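Local coordinates for viral macrophage inflammatory protein 2 (PDB 2FHT) that acts as a viral CC chemokine that binds a wide range of chemokine receptors and blocks infection by several strains of HIV-1, at residues A[18-23]-A[56-61]; A[40-45]-A[60-65]. All blocks are in the same frame, centred on the assembly; numbering follows the deposited sequence.

Interaction 1: A[18-23]-A[56-61]; sequences RPLPQV and KDWVKK
Backbone N of Leu-20 is the polar atom that comes closest to the Trp-58 indole, lying 3.5 Å from both Trp-58 CE3 and Trp-58 CH2; its approach to the CZ3 between them is tight and doubtful in detail. Its N-H is directed at the far end of the six-membered ring and arrives obliquely; no hydrogen bond is made here. One residue earlier, Pro-19 lies across one indole face at about a right angle. Its CA stands over the centre of the six-membered ring in a CH-pi contact, 7° off the normal, while CB and CG spread over the pyrrole part: Pro-19 CG sits 3.5 Å from Trp-58 CD1 and Pro-19 CB is 3.7 Å from Trp-58 CD2. The other face is taken by the tryptophan's own helix neighbour, with Val-59 CG1 3.5 Å above the ring plane, so the indole is sandwiched between loop and helix. Leu-20 then closes on the end of the ring: its CD1 meets the edge in the ring plane, and its CB packs 3.8 Å from Trp-58 CZ3. The first torsion of Trp-58 puts CG between backbone N and carbonyl carbon (chi1 68°), which swings the indole off the first turn of helix 57-65 toward the 18-23 loop. Beyond the ring edge, Leu-20 also touches Phe-42, Val-50 and Leu-62, carrying the contact into the hydrophobic core. In chemokine terms Pro-19 and Leu-20 belong to the end of the N-loop, which runs into the 3-10 turn starting at Gln-22 and here packs on the C-terminal helix. With no hydrogen bond between the segments, the contact is held by apolar packing and the CH-pi contact of Pro-19.

Interaction 2: A[40-45]-A[60-65]; sequences VIFLTK and KKLMQQ
Phe-42 and Leu-62 meet where strand 40-44 and helix 60-65 face each other, and the phenylalanine is the one to follow outward. Its CB leaves the strand toward the helix. CG lies anti to the carbonyl carbon (chi1 -74°), sending the ring across the gap between the two backbones, whose axes come within 10.5 Å at a crossing angle of 57°. Farther out, CE1 of Phe-42 brushes Leu-62 CD1 at 4.1 Å. On the other ring edge CE2 of Phe-42 comes 3.3 Å from Leu-62 CB, and at the tip CZ is 3.4 Å from Leu-62 CB, with Leu-62 CD1 a little farther at 3.8 Å. That CD1 methyl rides over one face of the ring, offset toward the rim and 22° from the normal, so the leucine makes a CH-pi contact from above. Met-63 takes the edge instead: its backbone N lies near the ring plane, and Met-63 CG is 4.4 Å from Phe-42 CZ, a looser touch. The methionine chain extends along the strand to Val-40, where its bent end brings CE tip to tip with Val-40 CG1 at 3.9 Å. Backbone hydrogen bonds tie Phe-42 to Val-50 and Ile-41 to Tyr-29. On the helix side, Met-63 O receives a weak hydrogen bond from Trp-28 NE1. Alternate residues of the central strand, Val-40 and Phe-42, thus present their side chains to the helix. This is the chemokine fold, a three-stranded antiparallel sheet with the C-terminal helix laid obliquely across one face.

Overall arrangement
Both interactions use helix 57-65, and their centres lie about 7 Å apart. Interaction 2 belongs to the core, where aliphatic and aromatic side chains join the helix to the middle strand of the sheet. Interaction 1 sits nearer the surface: there the first helical turn holds a loop, with much of the approach made by backbone atoms against an indole. Leu-20 and Phe-42 bridge the two, their CD1 atoms 3.8 Å apart, so the N-loop, sheet and helix share one apolar cluster. A probable hydrogen bond between Val-23 O and Lys-45 NZ ties the 3-10 turn to the residue just after the strand.

Interaction 1: A[18-23]-A[56-61]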
loop_
_atom_site.group_PDB
_atom_site.type_symbol
_atom_site.label_atom_id
_atom_site.label_comp_id
_atom_site.label_asym_id
_atom_site.label_seq_id
_atom_site.Cartn_x
_atom_site.Cartn_y
_atom_site.Cartn_z
ATOM N N ARG A 18 -0.846 10.977 -7.587
ATOM C CA ARG A 18 -2.162 10.967 -8.213
ATOM C C ARG A 18 -2.976 9.753 -7.784
ATOM O O ARG A 18 -2.507 8.628 -7.870
ATOM C CB ARG A 18 -1.985 10.956 -9.740
ATOM C CG ARG A 18 -0.884 9.968 -10.188
ATOM C CD ARG A 18 -0.531 10.035 -11.675
ATOM N NE ARG A 18 0.577 9.136 -12.031
ATOM C CZ ARG A 18 0.475 7.812 -12.169
ATOM N NH1 ARG A 18 -0.685 7.192 -11.979
ATOM N NH2 ARG A 18 1.538 7.103 -12.526
ATOM N N PRO A 19 -4.216 9.978 -7.329
ATOM C CA PRO A 19 -5.142 8.935 -6.886
ATOM C C PRO A 19 -5.227 7.744 -7.857
ATOM O O PRO A 19 -5.159 7.902 -9.087
ATOM C CB PRO A 19 -6.459 9.695 -6.799
ATOM C CG PRO A 19 -6.023 11.015 -6.291
ATOM C CD PRO A 19 -4.811 11.313 -7.136
ATOM N N LEU A 20 -5.290 6.541 -7.298
ATOM C CA LEU A 20 -5.370 5.325 -8.100
ATOM C C LEU A 20 -6.812 4.918 -8.284
ATOM O O LEU A 20 -7.605 4.931 -7.354
ATOM C CB LEU A 20 -4.629 4.177 -7.422
ATOM C CG LEU A 20 -3.110 4.239 -7.284
ATOM C CD1 LEU A 20 -2.676 3.327 -6.131
ATOM C CD2 LEU A 20 -2.439 3.846 -8.611
ATOM N N PRO A 21 -7.169 4.538 -9.505
ATOM C CA PRO A 21 -8.546 4.125 -9.751
ATOM C C PRO A 21 -8.741 2.682 -9.260
ATOM O O PRO A 21 -8.016 1.766 -9.656
ATOM C CB PRO A 21 -8.668 4.267 -11.267
ATOM C CG PRO A 21 -7.282 3.884 -11.749
ATOM C CD PRO A 21 -6.380 4.587 -10.751
ATOM N N GLN A 22 -9.727 2.502 -8.393
ATOM C CA GLN A 22 -10.022 1.207 -7.819
ATOM C C GLN A 22 -10.035 0.046 -8.776
ATOM O O GLN A 22 -9.568 -1.036 -8.438
ATOM C CB GLN A 22 -11.360 1.231 -7.091
ATOM C CG GLN A 22 -11.748 -0.139 -6.545
ATOM C CD GLN A 22 -12.979 -0.106 -5.692
ATOM O OE1 GLN A 22 -13.960 0.545 -6.031
ATOM N NE2 GLN A 22 -12.940 -0.814 -4.571
ATOM N N VAL A 23 -10.631 0.257 -9.946
ATOM C CA VAL A 23 -10.764 -0.790 -10.968
ATOM C C VAL A 23 -9.432 -1.337 -11.473
ATOM O O VAL A 23 -9.397 -2.346 -12.170
ATOM C CB VAL A 23 -11.704 -0.312 -12.137
ATOM C CG1 VAL A 23 -11.710 -1.304 -13.302
ATOM C CG2 VAL A 23 -13.132 -0.132 -11.612
ATOM N N LYS A 56 -3.822 10.407 3.226
ATOM C CA LYS A 56 -4.659 10.920 2.157
ATOM C C LYS A 56 -6.031 10.262 2.124
ATOM O O LYS A 56 -6.165 9.045 2.279
ATOM C CB LYS A 56 -3.939 10.793 0.812
ATOM C CG LYS A 56 -2.962 11.950 0.520
ATOM C CD LYS A 56 -2.198 12.389 1.768
ATOM C CE LYS A 56 -1.162 13.456 1.474
ATOM N NZ LYS A 56 -1.742 14.705 0.924
ATOM N N ASP A 57 -7.055 11.090 1.951
ATOM C CA ASP A 57 -8.425 10.618 1.915
ATOM C C ASP A 57 -8.698 9.588 0.844
ATOM O O ASP A 57 -9.441 8.643 1.092
ATOM C CB ASP A 57 -9.389 11.788 1.767
ATOM C CG ASP A 57 -9.338 12.720 2.948
ATOM O OD1 ASP A 57 -9.390 13.952 2.726
ATOM O OD2 ASP A 57 -9.234 12.223 4.096
ATOM N N TRP A 58 -8.144 9.777 -0.349
ATOM C CA TRP A 58 -8.393 8.807 -1.394
ATOM C C TRP A 58 -7.834 7.434 -1.025
ATOM O O TRP A 58 -8.452 6.424 -1.321
ATOM C CB TRP A 58 -7.891 9.282 -2.777
ATOM C CG TRP A 58 -6.387 9.403 -2.983
ATOM C CD1 TRP A 58 -5.639 10.533 -2.834
ATOM C CD2 TRP A 58 -5.492 8.394 -3.509
ATOM N NE1 TRP A 58 -4.343 10.307 -3.256
ATOM C CE2 TRP A 58 -4.224 9.006 -3.671
ATOM C CE3 TRP A 58 -5.634 7.042 -3.861
ATOM C CZ2 TRP A 58 -3.113 8.316 -4.176
ATOM C CZ3 TRP A 58 -4.531 6.354 -4.358
ATOM C CH2 TRP A 58 -3.285 6.998 -4.509
ATOM N N VAL A 59 -6.695 7.393 -0.331
ATOM C CA VAL A 59 -6.126 6.095 0.000
ATOM C C VAL A 59 -6.914 5.402 1.090
ATOM O O VAL A 59 -7.060 4.185 1.060
ATOM C CB VAL A 59 -4.608 6.122 0.347
ATOM C CG1 VAL A 59 -3.853 7.004 -0.603
ATOM C CG2 VAL A 59 -4.391 6.507 1.744
ATOM N N LYS A 60 -7.409 6.172 2.051
ATOM C CA LYS A 60 -8.194 5.616 3.149
ATOM C C LYS A 60 -9.505 5.073 2.603
ATOM O O LYS A 60 -10.063 4.118 3.130
ATOM C CB LYS A 60 -8.414 6.682 4.222
ATOM C CG LYS A 60 -7.094 7.176 4.787
ATOM C CD LYS A 60 -7.230 7.827 6.140
ATOM C CE LYS A 60 -7.550 9.280 6.010
ATOM N NZ LYS A 60 -7.482 9.907 7.342
ATOM N N LYS A 61 -9.921 5.652 1.483
ATOM C CA LYS A 61 -11.124 5.277 0.755
ATOM C C LYS A 61 -10.851 3.930 0.106
ATOM O O LYS A 61 -11.666 3.010 0.164
ATOM C CB LYS A 61 -11.388 6.312 -0.346
ATOM C CG LYS A 61 -12.794 6.859 -0.395
ATOM C CD LYS A 61 -12.851 8.004 -1.389
ATOM C CE LYS A 61 -11.889 9.125 -1.005
ATOM N NZ LYS A 61 -11.816 10.204 -2.035
#

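Interaction 2: A[40-45]-A[60-65]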
loop_
_atom_site.group_PDB
_atom_site.type_symbol
_atom_site.label_atom_id
_atom_site.label_comp_id
_atom_site.label_asym_id
_atom_site.label_seq_id
_atom_site.Cartn_x
_atom_site.Cartn_y
_atom_site.Cartn_z
ATOM N N VAL A 40 0.918 2.309 2.917
ATOM C CA VAL A 40 0.180 1.112 2.541
ATOM C C VAL A 40 0.569 0.789 1.115
ATOM O O VAL A 40 0.910 1.681 0.343
ATOM C CB VAL A 40 -1.369 1.271 2.637
ATOM C CG1 VAL A 40 -1.825 1.465 4.095
ATOM C CG2 VAL A 40 -1.840 2.387 1.766
ATOM N N ILE A 41 0.604 -0.491 0.789
ATOM C CA ILE A 41 0.937 -0.916 -0.559
ATOM C C ILE A 41 -0.303 -1.468 -1.270
ATOM O O ILE A 41 -0.954 -2.383 -0.765
ATOM C CB ILE A 41 2.037 -2.007 -0.545
ATOM C CG1 ILE A 41 3.318 -1.456 0.101
ATOM C CG2 ILE A 41 2.295 -2.513 -1.954
ATOM C CD1 ILE A 41 4.362 -2.531 0.509
ATOM N N PHE A 42 -0.669 -0.863 -2.398
ATOM C CA PHE A 42 -1.799 -1.349 -3.179
ATOM C C PHE A 42 -1.286 -2.362 -4.188
ATOM O O PHE A 42 -0.198 -2.192 -4.741
ATOM C CB PHE A 42 -2.518 -0.207 -3.917
ATOM C CG PHE A 42 -3.340 0.667 -3.022
ATOM C CD1 PHE A 42 -2.881 1.923 -2.647
ATOM C CD2 PHE A 42 -4.538 0.196 -2.477
ATOM C CE1 PHE A 42 -3.600 2.693 -1.750
ATOM C CE2 PHE A 42 -5.262 0.958 -1.578
ATOM C CZ PHE A 42 -4.796 2.206 -1.204
ATOM N N LEU A 43 -2.005 -3.465 -4.342
ATOM C CA LEU A 43 -1.635 -4.477 -5.309
ATOM C C LEU A 43 -2.560 -4.263 -6.473
ATOM O O LEU A 43 -3.774 -4.197 -6.294
ATOM C CB LEU A 43 -1.817 -5.883 -4.735
ATOM C CG LEU A 43 -0.771 -6.259 -3.685
ATOM C CD1 LEU A 43 -1.147 -7.560 -3.015
ATOM C CD2 LEU A 43 0.598 -6.392 -4.356
ATOM N N THR A 44 -1.999 -4.028 -7.649
ATOM C CA THR A 44 -2.836 -3.808 -8.821
ATOM C C THR A 44 -3.218 -5.146 -9.427
ATOM O O THR A 44 -2.640 -6.187 -9.065
ATOM C CB THR A 44 -2.152 -2.880 -9.871
ATOM O OG1 THR A 44 -1.054 -3.553 -10.509
ATOM C CG2 THR A 44 -1.643 -1.589 -9.178
ATOM N N LYS A 45 -4.270 -5.142 -10.242
ATOM C CA LYS A 45 -4.726 -6.363 -10.900
ATOM C C LYS A 45 -3.625 -6.823 -11.859
ATOM O O LYS A 45 -3.420 -8.012 -12.057
ATOM C CB LYS A 45 -6.038 -6.101 -11.639
ATOM C CG LYS A 45 -7.199 -5.718 -10.723
ATOM C CD LYS A 45 -8.445 -5.289 -11.510
ATOM C CE LYS A 45 -9.591 -4.958 -10.557
ATOM N NZ LYS A 45 -10.743 -4.241 -11.179
ATOM N N LYS A 60 -7.409 6.172 2.051
ATOM C CA LYS A 60 -8.194 5.616 3.149
ATOM C C LYS A 60 -9.505 5.073 2.603
ATOM O O LYS A 60 -10.063 4.118 3.130
ATOM C CB LYS A 60 -8.414 6.682 4.222
ATOM C CG LYS A 60 -7.094 7.176 4.787
ATOM C CD LYS A 60 -7.230 7.827 6.140
ATOM C CE LYS A 60 -7.550 9.280 6.010
ATOM N NZ LYS A 60 -7.482 9.907 7.342
ATOM N N LYS A 61 -9.921 5.652 1.483
ATOM C CA LYS A 61 -11.124 5.277 0.755
ATOM C C LYS A 61 -10.851 3.930 0.106
ATOM O O LYS A 61 -11.666 3.010 0.164
ATOM C CB LYS A 61 -11.388 6.312 -0.346
ATOM C CG LYS A 61 -12.794 6.859 -0.395
ATOM C CD LYS A 61 -12.851 8.004 -1.389
ATOM C CE LYS A 61 -11.889 9.125 -1.005
ATOM N NZ LYS A 61 -11.816 10.204 -2.035
ATOM N N LEU A 62 -9.712 3.822 -0.557
ATOM C CA LEU A 62 -9.362 2.557 -1.189
ATOM C C LEU A 62 -9.175 1.477 -0.124
ATOM O O LEU A 62 -9.447 0.310 -0.368
ATOM C CB LEU A 62 -8.078 2.703 -2.016
ATOM C CG LEU A 62 -8.215 3.410 -3.375
ATOM C CD1 LEU A 62 -6.849 3.684 -3.976
ATOM C CD2 LEU A 62 -9.074 2.547 -4.305
ATOM N N MET A 63 -8.646 1.868 1.031
ATOM C CA MET A 63 -8.428 0.936 2.118
ATOM C C MET A 63 -9.770 0.380 2.586
ATOM O O MET A 63 -9.862 -0.791 2.961
ATOM C CB MET A 63 -7.681 1.620 3.260
ATOM C CG MET A 63 -6.222 1.883 2.949
ATOM S SD MET A 63 -5.454 3.063 4.091
ATOM C CE MET A 63 -5.340 2.140 5.586
ATOM N N GLN A 64 -10.804 1.221 2.534
ATOM C CA GLN A 64 -12.158 0.827 2.917
ATOM C C GLN A 64 -12.702 -0.141 1.886
ATOM O O GLN A 64 -13.137 -1.236 2.221
ATOM C CB GLN A 64 -13.109 2.017 2.909
ATOM C CG GLN A 64 -13.053 2.968 4.069
ATOM C CD GLN A 64 -14.234 3.941 4.045
ATOM O OE1 GLN A 64 -14.598 4.505 5.067
ATOM N NE2 GLN A 64 -14.874 4.087 2.888
ATOM N N GLN A 65 -12.735 0.288 0.628
ATOM C CA GLN A 65 -13.287 -0.560 -0.426
ATOM C C GLN A 65 -12.546 -1.810 -0.855
ATOM O O GLN A 65 -13.164 -2.741 -1.366
ATOM C CB GLN A 65 -13.668 0.269 -1.646
ATOM C CG GLN A 65 -12.698 1.336 -2.017
ATOM C CD GLN A 65 -13.286 2.291 -3.045
ATOM O OE1 GLN A 65 -12.874 2.299 -4.204
ATOM N NE2 GLN A 65 -14.267 3.091 -2.618
#